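Local coordinates for prohead core protein protease (Enterobacteria phage T4, PDB 5JBL) that cleaves many prohead proteins as a serine protease of the inner core, activating itself by autocatalytic cleavage and so freeing space for phage DNA, at residues L26-G31 against N70-Y76; Y88-V93 against I119-W123. The protein carries 3 engineered substitutions. All coordinates share one frame; numbering follows the deposited sequence.

Interaction 1: residues L26-G31 against N70-Y76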
# COMPACT_ATOMS: atom_id res chain seq x y z
N LEU C 26 16.49 -22.07 -8.13
CA LEU C 26 15.81 -23.27 -7.65
C LEU C 26 14.96 -22.87 -6.44
O LEU C 26 15.51 -22.48 -5.40
CB LEU C 26 16.82 -24.36 -7.29
CG LEU C 26 17.71 -24.86 -8.41
CD1 LEU C 26 18.86 -25.75 -7.87
CD2 LEU C 26 16.88 -25.60 -9.46
N ILE C 27 13.64 -22.95 -6.59
CA ILE C 27 12.69 -22.66 -5.52
C ILE C 27 12.03 -23.97 -5.11
O ILE C 27 11.50 -24.69 -5.96
CB ILE C 27 11.62 -21.65 -5.98
CG1 ILE C 27 12.29 -20.34 -6.40
CG2 ILE C 27 10.59 -21.41 -4.86
CD1 ILE C 27 11.29 -19.23 -6.70
N GLU C 28 12.03 -24.26 -3.81
CA GLU C 28 11.45 -25.50 -3.32
C GLU C 28 10.41 -25.20 -2.27
O GLU C 28 10.57 -24.26 -1.49
CB GLU C 28 12.51 -26.41 -2.72
CG GLU C 28 13.82 -26.47 -3.48
CD GLU C 28 13.70 -27.13 -4.85
OE1 GLU C 28 12.69 -27.82 -5.12
OE2 GLU C 28 14.62 -26.96 -5.67
N THR C 29 9.34 -25.98 -2.24
CA THR C 29 8.41 -25.97 -1.12
C THR C 29 8.68 -27.20 -0.25
O THR C 29 9.01 -28.28 -0.75
CB THR C 29 6.96 -25.95 -1.60
OG1 THR C 29 6.73 -27.08 -2.46
CG2 THR C 29 6.68 -24.68 -2.35
N TRP C 30 8.59 -27.01 1.06
CA TRP C 30 8.96 -28.06 2.01
C TRP C 30 7.86 -28.38 3.02
O TRP C 30 8.14 -29.08 4.00
CB TRP C 30 10.23 -27.67 2.76
CG TRP C 30 11.43 -27.46 1.89
CD1 TRP C 30 12.00 -26.25 1.58
CD2 TRP C 30 12.24 -28.46 1.26
NE1 TRP C 30 13.11 -26.45 0.78
CE2 TRP C 30 13.27 -27.80 0.57
CE3 TRP C 30 12.16 -29.86 1.18
CZ2 TRP C 30 14.24 -28.48 -0.16
CZ3 TRP C 30 13.12 -30.54 0.45
CH2 TRP C 30 14.14 -29.84 -0.22
N GLY C 31 6.65 -27.89 2.84
CA GLY C 31 5.56 -28.25 3.73
C GLY C 31 5.37 -27.27 4.86
O GLY C 31 5.90 -26.15 4.86
N ASN C 70 11.58 -34.31 -3.38
CA ASN C 70 10.65 -33.33 -2.83
C ASN C 70 9.49 -33.10 -3.81
O ASN C 70 9.35 -33.79 -4.83
CB ASN C 70 11.37 -32.03 -2.46
CG ASN C 70 11.87 -31.22 -3.66
OD1 ASN C 70 11.52 -31.47 -4.81
ND2 ASN C 70 12.67 -30.20 -3.37
N ARG C 71 8.65 -32.11 -3.51
CA ARG C 71 7.46 -31.89 -4.32
C ARG C 71 7.80 -31.47 -5.75
O ARG C 71 7.04 -31.77 -6.67
CB ARG C 71 6.57 -30.82 -3.68
CG ARG C 71 6.04 -31.17 -2.30
CD ARG C 71 5.43 -29.94 -1.63
NE ARG C 71 4.82 -30.24 -0.34
CZ ARG C 71 4.07 -29.39 0.35
NH1 ARG C 71 3.83 -28.17 -0.13
NH2 ARG C 71 3.55 -29.75 1.52
N ASN C 72 8.93 -30.79 -5.96
CA ASN C 72 9.38 -30.43 -7.31
C ASN C 72 10.12 -31.56 -8.01
O ASN C 72 10.75 -31.31 -9.04
CB ASN C 72 10.29 -29.21 -7.26
CG ASN C 72 9.54 -27.91 -7.17
OD1 ASN C 72 8.39 -27.80 -7.60
ND2 ASN C 72 10.19 -26.89 -6.62
N LYS C 73 10.08 -32.79 -7.48
CA LYS C 73 10.79 -33.93 -8.07
C LYS C 73 12.30 -33.68 -8.11
O LYS C 73 12.99 -34.06 -9.06
CB LYS C 73 10.26 -34.27 -9.46
CG LYS C 73 8.77 -34.54 -9.50
CD LYS C 73 8.44 -35.78 -8.68
CE LYS C 73 6.96 -36.15 -8.79
NZ LYS C 73 6.08 -35.13 -8.13
N ARG C 74 12.82 -33.05 -7.06
CA ARG C 74 14.25 -32.79 -6.92
C ARG C 74 14.76 -33.39 -5.62
O ARG C 74 14.07 -33.37 -4.60
CB ARG C 74 14.53 -31.29 -6.92
CG ARG C 74 14.19 -30.63 -8.22
CD ARG C 74 14.14 -29.14 -8.04
NE ARG C 74 13.72 -28.49 -9.28
CZ ARG C 74 13.38 -27.21 -9.36
NH1 ARG C 74 13.41 -26.44 -8.28
NH2 ARG C 74 13.03 -26.70 -10.54
N LEU C 75 15.98 -33.92 -5.66
CA LEU C 75 16.62 -34.49 -4.48
C LEU C 75 17.89 -33.70 -4.21
O LEU C 75 18.71 -33.52 -5.11
CB LEU C 75 16.93 -35.97 -4.70
CG LEU C 75 17.55 -36.77 -3.54
CD1 LEU C 75 17.09 -38.21 -3.61
CD2 LEU C 75 19.08 -36.72 -3.55
N TYR C 76 18.06 -33.27 -2.95
CA TYR C 76 19.27 -32.59 -2.53
C TYR C 76 20.18 -33.57 -1.81
O TYR C 76 19.85 -34.01 -0.70
CB TYR C 76 18.93 -31.41 -1.61
CG TYR C 76 18.33 -30.23 -2.32
CD1 TYR C 76 17.04 -30.28 -2.83
CD2 TYR C 76 19.05 -29.06 -2.49
CE1 TYR C 76 16.49 -29.21 -3.51
CE2 TYR C 76 18.51 -27.98 -3.15
CZ TYR C 76 17.24 -28.05 -3.65
OH TYR C 76 16.74 -26.96 -4.30
O HOH W 1 16.09 -24.15 -3.06
O HOH W 2 12.40 -23.90 -9.10
O HOH W 3 9.77 -28.70 -3.77
O HOH W 4 8.83 -31.01 -0.57
O HOH W 5 7.30 -26.79 -5.05

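Interaction 2: residues Y88-V93 against I119-W123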
# COMPACT_ATOMS: atom_id res chain seq x y z
N TYR C 88 25.25 -20.63 4.35
CA TYR C 88 24.14 -19.73 4.61
C TYR C 88 24.09 -19.32 6.08
O TYR C 88 23.78 -18.16 6.39
CB TYR C 88 22.84 -20.42 4.17
CG TYR C 88 21.59 -19.62 4.42
CD1 TYR C 88 20.82 -19.86 5.56
CD2 TYR C 88 21.17 -18.64 3.54
CE1 TYR C 88 19.66 -19.13 5.81
CE2 TYR C 88 20.02 -17.92 3.78
CZ TYR C 88 19.26 -18.17 4.92
OH TYR C 88 18.09 -17.47 5.15
N ILE C 89 24.37 -20.26 6.99
CA ILE C 89 24.45 -19.92 8.41
C ILE C 89 25.55 -18.89 8.64
O ILE C 89 25.35 -17.89 9.34
CB ILE C 89 24.67 -21.17 9.27
CG1 ILE C 89 23.41 -22.05 9.30
CG2 ILE C 89 25.08 -20.78 10.69
CD1 ILE C 89 23.62 -23.46 9.90
N ASN C 90 26.72 -19.10 8.04
CA ASN C 90 27.82 -18.16 8.25
C ASN C 90 27.57 -16.82 7.57
O ASN C 90 27.94 -15.77 8.12
CB ASN C 90 29.13 -18.76 7.75
CG ASN C 90 29.64 -19.85 8.67
OD1 ASN C 90 29.36 -19.84 9.86
ND2 ASN C 90 30.40 -20.78 8.11
N GLU C 91 26.99 -16.83 6.38
CA GLU C 91 26.84 -15.61 5.61
C GLU C 91 25.59 -14.81 5.98
O GLU C 91 25.60 -13.58 5.89
CB GLU C 91 26.81 -15.95 4.12
CG GLU C 91 28.17 -16.35 3.56
CD GLU C 91 28.08 -17.07 2.22
OE1 GLU C 91 28.91 -17.97 1.97
OE2 GLU C 91 27.17 -16.74 1.43
N GLN C 92 24.52 -15.47 6.41
CA GLN C 92 23.27 -14.75 6.61
C GLN C 92 22.70 -14.89 8.02
O GLN C 92 22.30 -13.88 8.62
CB GLN C 92 22.23 -15.19 5.58
CG GLN C 92 22.57 -14.80 4.15
CD GLN C 92 21.33 -14.74 3.27
OE1 GLN C 92 20.27 -14.28 3.70
NE2 GLN C 92 21.47 -15.21 2.03
N VAL C 93 22.63 -16.11 8.56
CA VAL C 93 21.97 -16.28 9.85
C VAL C 93 22.76 -15.59 10.96
O VAL C 93 22.22 -14.74 11.68
CB VAL C 93 21.77 -17.78 10.16
CG1 VAL C 93 21.10 -17.95 11.52
CG2 VAL C 93 20.93 -18.44 9.05
N ILE C 119 15.32 -15.62 10.04
CA ILE C 119 15.77 -16.90 10.58
C ILE C 119 16.80 -16.63 11.67
O ILE C 119 17.81 -15.96 11.44
CB ILE C 119 16.36 -17.79 9.47
CG1 ILE C 119 15.25 -18.20 8.51
CG2 ILE C 119 17.10 -19.01 10.09
CD1 ILE C 119 15.70 -19.10 7.35
N GLU C 120 16.55 -17.17 12.88
CA GLU C 120 17.45 -16.99 14.02
C GLU C 120 18.40 -18.15 14.22
O GLU C 120 19.46 -17.96 14.83
CB GLU C 120 16.66 -16.79 15.32
CG GLU C 120 15.64 -15.70 15.23
CD GLU C 120 15.14 -15.26 16.59
OE1 GLU C 120 15.14 -16.08 17.53
OE2 GLU C 120 14.75 -14.08 16.71
N ASP C 121 18.06 -19.34 13.75
CA ASP C 121 18.90 -20.50 14.01
C ASP C 121 18.48 -21.61 13.07
O ASP C 121 17.31 -21.70 12.67
CB ASP C 121 18.81 -20.97 15.47
CG ASP C 121 20.03 -21.79 15.91
OD1 ASP C 121 20.13 -22.10 17.11
OD2 ASP C 121 20.88 -22.12 15.05
N MET C 122 19.44 -22.43 12.68
CA MET C 122 19.17 -23.61 11.87
C MET C 122 20.03 -24.73 12.40
O MET C 122 21.13 -24.49 12.89
CB MET C 122 19.46 -23.40 10.37
CG MET C 122 18.52 -22.41 9.70
SD MET C 122 18.92 -22.07 7.97
CE MET C 122 18.30 -23.54 7.18
N TRP C 123 19.53 -25.96 12.32
CA TRP C 123 20.30 -27.10 12.81
C TRP C 123 19.83 -28.35 12.08
O TRP C 123 18.76 -28.37 11.48
CB TRP C 123 20.19 -27.24 14.33
CG TRP C 123 18.79 -27.50 14.86
CD1 TRP C 123 18.26 -28.71 15.20
CD2 TRP C 123 17.78 -26.52 15.14
NE1 TRP C 123 16.97 -28.55 15.65
CE2 TRP C 123 16.65 -27.22 15.62
CE3 TRP C 123 17.71 -25.13 15.02
CZ2 TRP C 123 15.47 -26.57 15.99
CZ3 TRP C 123 16.53 -24.48 15.37
CH2 TRP C 123 15.42 -25.21 15.85
O HOH W 6 19.57 -13.94 10.92

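Interaction 1: residues L26-G31 against N70-Y76
The carboxylate of E28 is gripped by N70, N72, R74 and Y76, an arrangement that illustrates how a protease can be blocked by its own N-terminus, which probably lies at the catalytic centre much as a substrate would. L26-I27-E28 fits the L/I-X-E motif after which the enzyme cuts, and E28-T29 is an inferred autolysis site, so the pocket round E28 is consistent with a glutamate-specific S1 site. A bend at the second torsion of E28 (chi2 -67°) curls its carboxylate toward the 70-76 segment. Donors come from both faces of that group. E28 OE2 takes Y76 OH at 2.5 Å from one face and R74 NH1, in a salt bridge of 2.9 Å, from the other. E28 OE1 is shared in the same way: N70 ND2 at 3.0 Å and N72 ND2 at 3.1 Å approach from opposite faces. R74 reaches in with an extended chain, its guanidinium edge toward OE2 and its plane 79° from the carboxylate, while L26 CD2 rests on one guanidinium face. Just past the type I turn from N70 to K73, the backbone N of R74 donates to N70 OD1 at 3.0 Å, which helps fix the rotation of the N70 amide and presents its ND2 to E28. W30, held at NE1 by S160, turns the edge of its six-membered ring toward the face of Y76 in an offset edge-to-face pair, centroids 5.8 Å apart. Beyond the cleavage site R71 runs outward past T29, and its guanidinium face is met by the backbone of G31, whose CA lies 3.3 Å from R71 NH2.

Interaction 2: residues Y88-V93 against I119-W123
V93 fits its two methyls against the 119-123 strand in different ways, a good example of how a branched residue joins a helix to a sheet. Standing anti to the backbone N (chi1 179°), V93 CG1 presses on the main chain itself, 3.7 Å from E120 O. V93 CG2 drops instead into the hollow between I119 and M122, meeting I119 CG2 at 4.0 Å and lying a little farther from the M122 sulfur. The strand offers a bump in return. The M122 chain, extended at chi2, places SD beside Y88 in a Met-aromatic contact: sulfur to ring centroid is 4.8 Å, and at 74° off the ring normal it sits at the ring edge, beside CD1 and CE1. The bend at the last torsion of M122 turns only the terminal methyl. Farther along that edge I119 reaches the phenol end, CD1 to Y88 OH 3.6 Å, while Q92 CB lies over one ring face; the hydroxyl itself is engaged by the backbone N of G185. I89 closes the other end of the contact, its CD1 lying 4.2 Å from M122 CB. At the V93 end the fit turns polar, since one water donates to both V93 O and I119 O and bridges the two backbones. Helix and strand segments run nearly antiparallel, at 171°, with axes 9.7 Å apart. Each carries an irregularity here: a wider pi-type turn at 89-93, in which Y88 O accepts from the N of both Q92 and V93, and a step in the strand where E120 and D121 both face R132. The whole is helix-on-sheet packing against a strand of an antiparallel sheet at a classic beta bulge.

Interaction 1 is consistent with recognition of the cleavage motif, whereas interaction 2 is helix-on-sheet packing. Interaction 1 lies at the catalytic centre: the side chain of I27 is about 4 Å from that of A104, and that of T29 about 4 Å from that of A159, both active-site positions changed in this structure. Interaction 2 stands back, with the side chain of I119 about 11 Å from that of A159. The centres of interactions 1 and 2 are about 20 Å apart, on opposite sides of the chain's centre. The nearest atoms of the two contacts are about 9 Å apart. Strand 74-75 leads straight into helix 78-93, and L64 of strand 53-65 touches both W30 and M122, linking them without direct contact.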